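Local coordinates for PKS (Streptomyces sp. CNQ431, PDB 5YDA), which serves as the acyltransferase domain of the splenocin polyketide synthase, probably selecting acyl extender units and loading them onto a carrier protein, at residues L182-T185 against L186-E189; D407-V410 against L411-L415; R417-A421 against G422-A426. All blocks are in the same frame, centred on the assembly; numbering follows the deposited sequence.

Contact 1. Residues L182-T185 against L186-E189; sequences LART and LMEE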
loop_
_atom_site.group_PDB
_atom_site.type_symbol
_atom_site.label_atom_id
_atom_site.label_comp_id
_atom_site.label_asym_id
_atom_site.label_seq_id
_atom_site.Cartn_x
_atom_site.Cartn_y
_atom_site.Cartn_z
ATOM N N LEU A 182 -1.998 8.485 -3.267
ATOM C CA LEU A 182 -3.099 7.545 -3.097
ATOM C C LEU A 182 -3.656 7.596 -1.676
ATOM O O LEU A 182 -4.873 7.600 -1.472
ATOM C CB LEU A 182 -2.610 6.140 -3.455
ATOM C CG LEU A 182 -3.607 5.000 -3.634
ATOM C CD1 LEU A 182 -4.854 5.483 -4.360
ATOM C CD2 LEU A 182 -2.876 3.964 -4.454
ATOM N N ALA A 183 -2.786 7.644 -0.674
ATOM C CA ALA A 183 -3.283 7.781 0.692
ATOM C C ALA A 183 -4.038 9.103 0.885
ATOM O O ALA A 183 -5.118 9.120 1.489
ATOM C CB ALA A 183 -2.130 7.662 1.690
ATOM N N ARG A 184 -3.497 10.219 0.369
ATOM C CA ARG A 184 -4.226 11.490 0.467
ATOM C C ARG A 184 -5.580 11.408 -0.227
ATOM O O ARG A 184 -6.574 11.941 0.277
ATOM C CB ARG A 184 -3.429 12.649 -0.135
ATOM C CG ARG A 184 -2.048 12.904 0.445
ATOM C CD ARG A 184 -2.035 13.126 1.946
ATOM N NE ARG A 184 -3.128 13.970 2.403
ATOM C CZ ARG A 184 -3.340 14.280 3.676
ATOM N NH1 ARG A 184 -4.381 15.029 4.001
ATOM N NH2 ARG A 184 -2.513 13.845 4.619
ATOM N N THR A 185 -5.640 10.744 -1.386
ATOM C CA THR A 185 -6.909 10.620 -2.102
ATOM C C THR A 185 -7.940 9.867 -1.278
ATOM O O THR A 185 -9.110 10.258 -1.224
ATOM C CB THR A 185 -6.684 9.926 -3.446
ATOM O OG1 THR A 185 -5.775 10.700 -4.239
ATOM C CG2 THR A 185 -7.973 9.767 -4.185
ATOM N N LEU A 186 -7.532 8.784 -0.622
ATOM C CA LEU A 186 -8.478 8.043 0.212
ATOM C C LEU A 186 -8.910 8.867 1.420
ATOM O O LEU A 186 -10.078 8.827 1.824
ATOM C CB LEU A 186 -7.858 6.712 0.657
ATOM C CG LEU A 186 -7.908 5.627 -0.421
ATOM C CD1 LEU A 186 -6.879 4.570 -0.157
ATOM C CD2 LEU A 186 -9.270 5.014 -0.402
ATOM N N MET A 187 -7.980 9.620 2.011
ATOM C CA MET A 187 -8.318 10.410 3.189
ATOM C C MET A 187 -9.315 11.513 2.843
ATOM O O MET A 187 -10.254 11.771 3.607
ATOM C CB MET A 187 -7.047 10.976 3.815
ATOM C CG MET A 187 -6.150 9.895 4.460
ATOM S SD MET A 187 -4.465 10.477 4.785
ATOM C CE MET A 187 -4.538 10.854 6.534
ATOM N N GLU A 188 -9.165 12.138 1.672
ATOM C CA GLU A 188 -10.151 13.133 1.263
ATOM C C GLU A 188 -11.520 12.510 1.021
ATOM O O GLU A 188 -12.539 13.179 1.209
ATOM C CB GLU A 188 -9.674 13.888 0.024
ATOM C CG GLU A 188 -8.482 14.789 0.315
ATOM C CD GLU A 188 -8.844 15.924 1.260
ATOM O OE1 GLU A 188 -8.090 16.161 2.232
ATOM O OE2 GLU A 188 -9.896 16.569 1.036
ATOM N N GLU A 189 -11.580 11.243 0.617
ATOM C CA GLU A 189 -12.869 10.569 0.568
ATOM C C GLU A 189 -13.412 10.238 1.953
ATOM O O GLU A 189 -14.499 9.660 2.046
ATOM C CB GLU A 189 -12.785 9.268 -0.240
ATOM C CG GLU A 189 -12.255 9.408 -1.643
ATOM C CD GLU A 189 -13.305 9.895 -2.633
ATOM O OE1 GLU A 189 -12.901 10.433 -3.692
ATOM O OE2 GLU A 189 -14.518 9.740 -2.354
HETATM O O HOH W 1 -10.685 11.718 -3.612
#
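Arg-184 and Met-187 meet across a single helical turn, with the thioether sulfur lying over one face of the guanidinium, displaced toward its rim; NH2 to SD is 3.9 Å. The arginine gets there by folding back: successive bends at chi2 (-56°) and chi3 (-42°) return its end to a helix from which its first bond departs. Glu-188 lies at the edge of the same guanidinium, its OE1 4.3 Å from NH1 of Arg-184, beyond salt-bridge range, so any attraction between the charges is probably modest. Backbone bonds form the second group. The amides of Leu-186, Met-187, Glu-188 and Glu-189 reach back four residues, and the last is the longest, Glu-189 N to Thr-185 O at 3.2 Å, where the helix runs out. Water supplies the third: one molecule donates both to Thr-185 O and, at 2.6 Å, to Glu-189 OE1, so the Thr-185 carbonyl is held by an amide and a water together. The Thr-185 hydroxyl bonds to Ala-181 O. This is the C-terminal turn of helix 169-188, flanked by helix 135-152 beside Thr-185 and Glu-188, by helix 201-210 beside Ala-183 and Arg-184, and by the Ile-373 loop beside Leu-186.

Contact 2. Residues D407-V410 against L411-L415; sequences DGFV and LAEAL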
loop_
_atom_site.group_PDB
_atom_site.type_symbol
_atom_site.label_atom_id
_atom_site.label_comp_id
_atom_site.label_asym_id
_atom_site.label_seq_id
_atom_site.Cartn_x
_atom_site.Cartn_y
_atom_site.Cartn_z
ATOM N N ASP A 407 -7.528 2.264 -13.381
ATOM C CA ASP A 407 -7.204 2.674 -12.012
ATOM C C ASP A 407 -8.449 3.137 -11.266
ATOM O O ASP A 407 -8.646 2.790 -10.093
ATOM C CB ASP A 407 -6.156 3.787 -12.016
ATOM C CG ASP A 407 -4.822 3.333 -12.576
ATOM O OD1 ASP A 407 -4.546 2.102 -12.578
ATOM O OD2 ASP A 407 -4.045 4.219 -13.009
ATOM N N GLY A 408 -9.315 3.904 -11.939
ATOM C CA GLY A 408 -10.523 4.390 -11.292
ATOM C C GLY A 408 -11.478 3.279 -10.925
ATOM O O GLY A 408 -12.183 3.370 -9.918
ATOM N N PHE A 409 -11.517 2.218 -11.729
ATOM C CA PHE A 409 -12.309 1.053 -11.363
ATOM C C PHE A 409 -11.756 0.392 -10.106
ATOM O O PHE A 409 -12.505 0.077 -9.169
ATOM C CB PHE A 409 -12.347 0.055 -12.521
ATOM C CG PHE A 409 -13.141 -1.180 -12.216
ATOM C CD1 PHE A 409 -14.522 -1.181 -12.349
ATOM C CD2 PHE A 409 -12.517 -2.326 -11.767
ATOM C CE1 PHE A 409 -15.268 -2.309 -12.045
ATOM C CE2 PHE A 409 -13.264 -3.467 -11.469
ATOM C CZ PHE A 409 -14.641 -3.453 -11.610
ATOM N N VAL A 410 -10.444 0.152 -10.076
ATOM C CA VAL A 410 -9.844 -0.494 -8.913
ATOM C C VAL A 410 -10.095 0.337 -7.658
ATOM O O VAL A 410 -10.393 -0.206 -6.587
ATOM C CB VAL A 410 -8.345 -0.735 -9.162
ATOM C CG1 VAL A 410 -7.660 -1.247 -7.893
ATOM C CG2 VAL A 410 -8.163 -1.718 -10.323
ATOM N N LEU A 411 -10.026 1.673 -7.785
ATOM C CA LEU A 411 -10.269 2.541 -6.639
ATOM C C LEU A 411 -11.721 2.458 -6.196
ATOM O O LEU A 411 -12.000 2.349 -4.993
ATOM C CB LEU A 411 -9.892 3.990 -6.974
ATOM C CG LEU A 411 -10.148 5.012 -5.860
ATOM C CD1 LEU A 411 -9.507 4.579 -4.554
ATOM C CD2 LEU A 411 -9.639 6.409 -6.261
ATOM N N ALA A 412 -12.657 2.491 -7.159
ATOM C CA ALA A 412 -14.077 2.398 -6.829
ATOM C C ALA A 412 -14.410 1.074 -6.151
ATOM O O ALA A 412 -15.191 1.044 -5.191
ATOM C CB ALA A 412 -14.931 2.579 -8.086
ATOM N N GLU A 413 -13.837 -0.033 -6.636
ATOM C CA GLU A 413 -14.022 -1.314 -5.950
ATOM C C GLU A 413 -13.494 -1.262 -4.522
ATOM O O GLU A 413 -14.160 -1.733 -3.593
ATOM C CB GLU A 413 -13.337 -2.445 -6.717
ATOM C CG GLU A 413 -13.936 -2.683 -8.083
ATOM C CD GLU A 413 -15.125 -3.615 -8.044
ATOM O OE1 GLU A 413 -14.927 -4.823 -7.791
ATOM O OE2 GLU A 413 -16.259 -3.140 -8.264
ATOM N N ALA A 414 -12.289 -0.706 -4.329
ATOM C CA ALA A 414 -11.742 -0.589 -2.981
ATOM C C ALA A 414 -12.675 0.206 -2.080
ATOM O O ALA A 414 -12.919 -0.186 -0.933
ATOM C CB ALA A 414 -10.354 0.064 -3.010
ATOM N N LEU A 415 -13.210 1.325 -2.584
ATOM C CA LEU A 415 -14.112 2.137 -1.768
ATOM C C LEU A 415 -15.400 1.382 -1.462
ATOM O O LEU A 415 -15.878 1.399 -0.323
ATOM C CB LEU A 415 -14.409 3.468 -2.460
ATOM C CG LEU A 415 -13.202 4.407 -2.534
ATOM C CD1 LEU A 415 -13.483 5.614 -3.399
ATOM C CD2 LEU A 415 -12.767 4.844 -1.137
#
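Glu-413 lays the CG methylene of its side chain over one face of the Phe-409 ring, one turn back along the helix. CG is 3.8 Å from the ring centroid and 24° off the ring normal, a CH-pi contact displaced toward the CE2 side, where CG and CE2 are 3.5 Å apart. The carboxylate runs on past the CZ rim, with Glu-413 OE2 3.7 Å from Phe-409 CZ, and its plane is only 8° from that of the ring, so the two flat groups are almost parallel. Torsions set this up from both ends: Phe-409 swings CG opposite its own backbone nitrogen, while the bend at chi2 of Glu-413 (-86°) carries the acid group beyond the CZ end of the ring, still above its plane. Beneath the pair, Glu-413 N donates to Phe-409 O at 2.9 Å, one of the regular helix bonds that set the two residues one turn apart.

Farther out, Ser-84 of strand 79-85 bonds through OG to Glu-413 OE2 and also packs against Phe-409, tying the acid to the neighbouring sheet. At the start of the helix, Asp-407 forms a salt bridge with Arg-399 and accepts a bond from Gly-129 N. The whole is an i to i+4 CH-pi contact on the first turns of an alpha helix, here helix 407-420, which packs against strand 79-85 of the small two-stranded sheet.

Contact 3. Residues R417-A421 against G422-A426; sequences RLWSA and GVDAA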
loop_
_atom_site.group_PDB
_atom_site.type_symbol
_atom_site.label_atom_id
_atom_site.label_comp_id
_atom_site.label_asym_id
_atom_site.label_seq_id
_atom_site.Cartn_x
_atom_site.Cartn_y
_atom_site.Cartn_z
ATOM N N ARG A 417 -15.758 -1.888 -1.323
ATOM C CA ARG A 417 -15.415 -2.943 -0.378
ATOM C C ARG A 417 -15.234 -2.388 1.030
ATOM O O ARG A 417 -15.676 -3.000 2.013
ATOM C CB ARG A 417 -14.150 -3.644 -0.851
ATOM C CG ARG A 417 -13.805 -4.886 -0.086
ATOM C CD ARG A 417 -12.612 -5.548 -0.753
ATOM N NE ARG A 417 -11.974 -6.496 0.145
ATOM C CZ ARG A 417 -12.260 -7.789 0.151
ATOM N NH1 ARG A 417 -13.159 -8.246 -0.713
ATOM N NH2 ARG A 417 -11.651 -8.606 1.012
ATOM N N LEU A 418 -14.599 -1.222 1.147
ATOM C CA LEU A 418 -14.472 -0.592 2.455
ATOM C C LEU A 418 -15.849 -0.299 3.061
ATOM O O LEU A 418 -16.080 -0.564 4.247
ATOM C CB LEU A 418 -13.622 0.673 2.333
ATOM C CG LEU A 418 -12.117 0.392 2.306
ATOM C CD1 LEU A 418 -11.337 1.589 1.796
ATOM C CD2 LEU A 418 -11.633 -0.007 3.704
ATOM N N TRP A 419 -16.787 0.210 2.252
ATOM C CA TRP A 419 -18.141 0.425 2.757
ATOM C C TRP A 419 -18.790 -0.889 3.176
ATOM O O TRP A 419 -19.426 -0.964 4.236
ATOM C CB TRP A 419 -19.005 1.129 1.708
ATOM C CG TRP A 419 -20.453 1.275 2.148
ATOM C CD1 TRP A 419 -20.979 2.278 2.918
ATOM C CD2 TRP A 419 -21.543 0.383 1.857
ATOM N NE1 TRP A 419 -22.323 2.066 3.119
ATOM C CE2 TRP A 419 -22.695 0.914 2.476
ATOM C CE3 TRP A 419 -21.655 -0.808 1.126
ATOM C CZ2 TRP A 419 -23.943 0.294 2.390
ATOM C CZ3 TRP A 419 -22.893 -1.417 1.034
ATOM C CH2 TRP A 419 -24.022 -0.870 1.670
ATOM N N SER A 420 -18.641 -1.935 2.356
ATOM C CA SER A 420 -19.239 -3.228 2.682
ATOM C C SER A 420 -18.737 -3.772 4.014
ATOM O O SER A 420 -19.473 -4.480 4.711
ATOM C CB SER A 420 -18.962 -4.232 1.565
ATOM O OG SER A 420 -19.723 -3.916 0.412
ATOM N N ALA A 421 -17.492 -3.472 4.380
ATOM C CA ALA A 421 -16.956 -3.944 5.648
ATOM C C ALA A 421 -17.396 -3.088 6.824
ATOM O O ALA A 421 -17.129 -3.461 7.974
ATOM C CB ALA A 421 -15.425 -3.985 5.596
ATOM N N GLY A 422 -18.044 -1.950 6.575
ATOM C CA GLY A 422 -18.510 -1.093 7.639
ATOM C C GLY A 422 -17.845 0.265 7.728
ATOM O O GLY A 422 -18.100 0.991 8.694
ATOM N N VAL A 423 -17.005 0.636 6.763
ATOM C CA VAL A 423 -16.383 1.965 6.748
ATOM C C VAL A 423 -17.322 2.858 5.949
ATOM O O VAL A 423 -17.156 3.064 4.743
ATOM C CB VAL A 423 -14.969 1.929 6.172
ATOM C CG1 VAL A 423 -14.309 3.296 6.328
ATOM C CG2 VAL A 423 -14.139 0.855 6.857
ATOM N N ASP A 424 -18.335 3.405 6.631
ATOM C CA ASP A 424 -19.437 4.038 5.913
ATOM C C ASP A 424 -18.967 5.224 5.078
ATOM O O ASP A 424 -19.448 5.430 3.960
ATOM C CB ASP A 424 -20.520 4.480 6.892
ATOM C CG ASP A 424 -21.169 3.314 7.622
ATOM O OD1 ASP A 424 -21.750 3.564 8.692
ATOM O OD2 ASP A 424 -21.115 2.158 7.138
ATOM N N ALA A 425 -18.026 6.014 5.597
ATOM C CA ALA A 425 -17.578 7.170 4.836
ATOM C C ALA A 425 -16.871 6.788 3.542
ATOM O O ALA A 425 -16.586 7.674 2.727
ATOM C CB ALA A 425 -16.658 8.042 5.698
ATOM N N ALA A 426 -16.574 5.504 3.325
ATOM C CA ALA A 426 -15.892 5.129 2.095
ATOM C C ALA A 426 -16.795 5.237 0.870
ATOM O O ALA A 426 -16.279 5.399 -0.240
ATOM C CB ALA A 426 -15.328 3.715 2.206
#
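Gly-422 turns the chain out of its helix with a positive phi of 114°, and that reversal carries Val-423 back alongside Leu-418. With no CB, Gly-422 takes this conformation without crowding the Ala-421 carbonyl oxygen. Leu-418 sends CG away from its carbonyl carbon (chi1 -81°), and its CD2 comes within 4.1 Å of Val-423 CG2, the two side chains lying next to each other and pointing the same way.

Two backbone bonds close the turn. Val-423 N donates to Leu-418 O at 2.9 Å, and Gly-422 N donates to Trp-419 O from well above the carbonyl plane, 62° out of it, an approach that misses the lone pairs. Trp-419 O also takes a bond from Arg-80 NH1, so two donors grip one carbonyl.

Beyond Val-423, which centres an inverse gamma turn, the chain winds into a short 3-10 segment. Its last residue, Ala-426, presses CB against Leu-418 CB at 3.5 Å. Nearby, Trp-419 CA directs its hydrogen at Val-423 O, a CA-H...O contact of 3.4 Å. The indole meets Asp-424 O at its edge and in plane, with CD1 3.7 Å from that oxygen. Arg-80 of strand 79-85 binds these groups together: it makes a cation-pi contact with Trp-419 and a salt bridge with Asp-424 OD2. Leu-418, for its part, rests on Val-369, Val-371 and Val-395 of the six-stranded sheet.

Positive phi at the first non-helical residue, with paired bonds back into the last turn, defines a Schellman motif, here at the C-terminal end of helix 407-420, and the Leu-418 to Val-423 contact is its usual apolar companion.

Contacts 2 and 3 belong to one helix, 407-420, at its start and its C-terminal end, whereas contact 1 closes a different helix, 169-188. The helices meet where Leu-186 CD2 packs on Leu-415 CD2 at 3.6 Å, so contact 1 rests against contact 2; contact 3 follows one residue later, with Ala-426 CB touching Leu-415 O. Contacts 1 and 3 are the more buried, though each keeps an exposed acid, while contact 2 is partly buried. Their chemistry also differs: sulfur over guanidinium and a bridging water in contact 1, methylene over an aromatic face in contact 2, and apolar packing behind a glycine turn in contact 3.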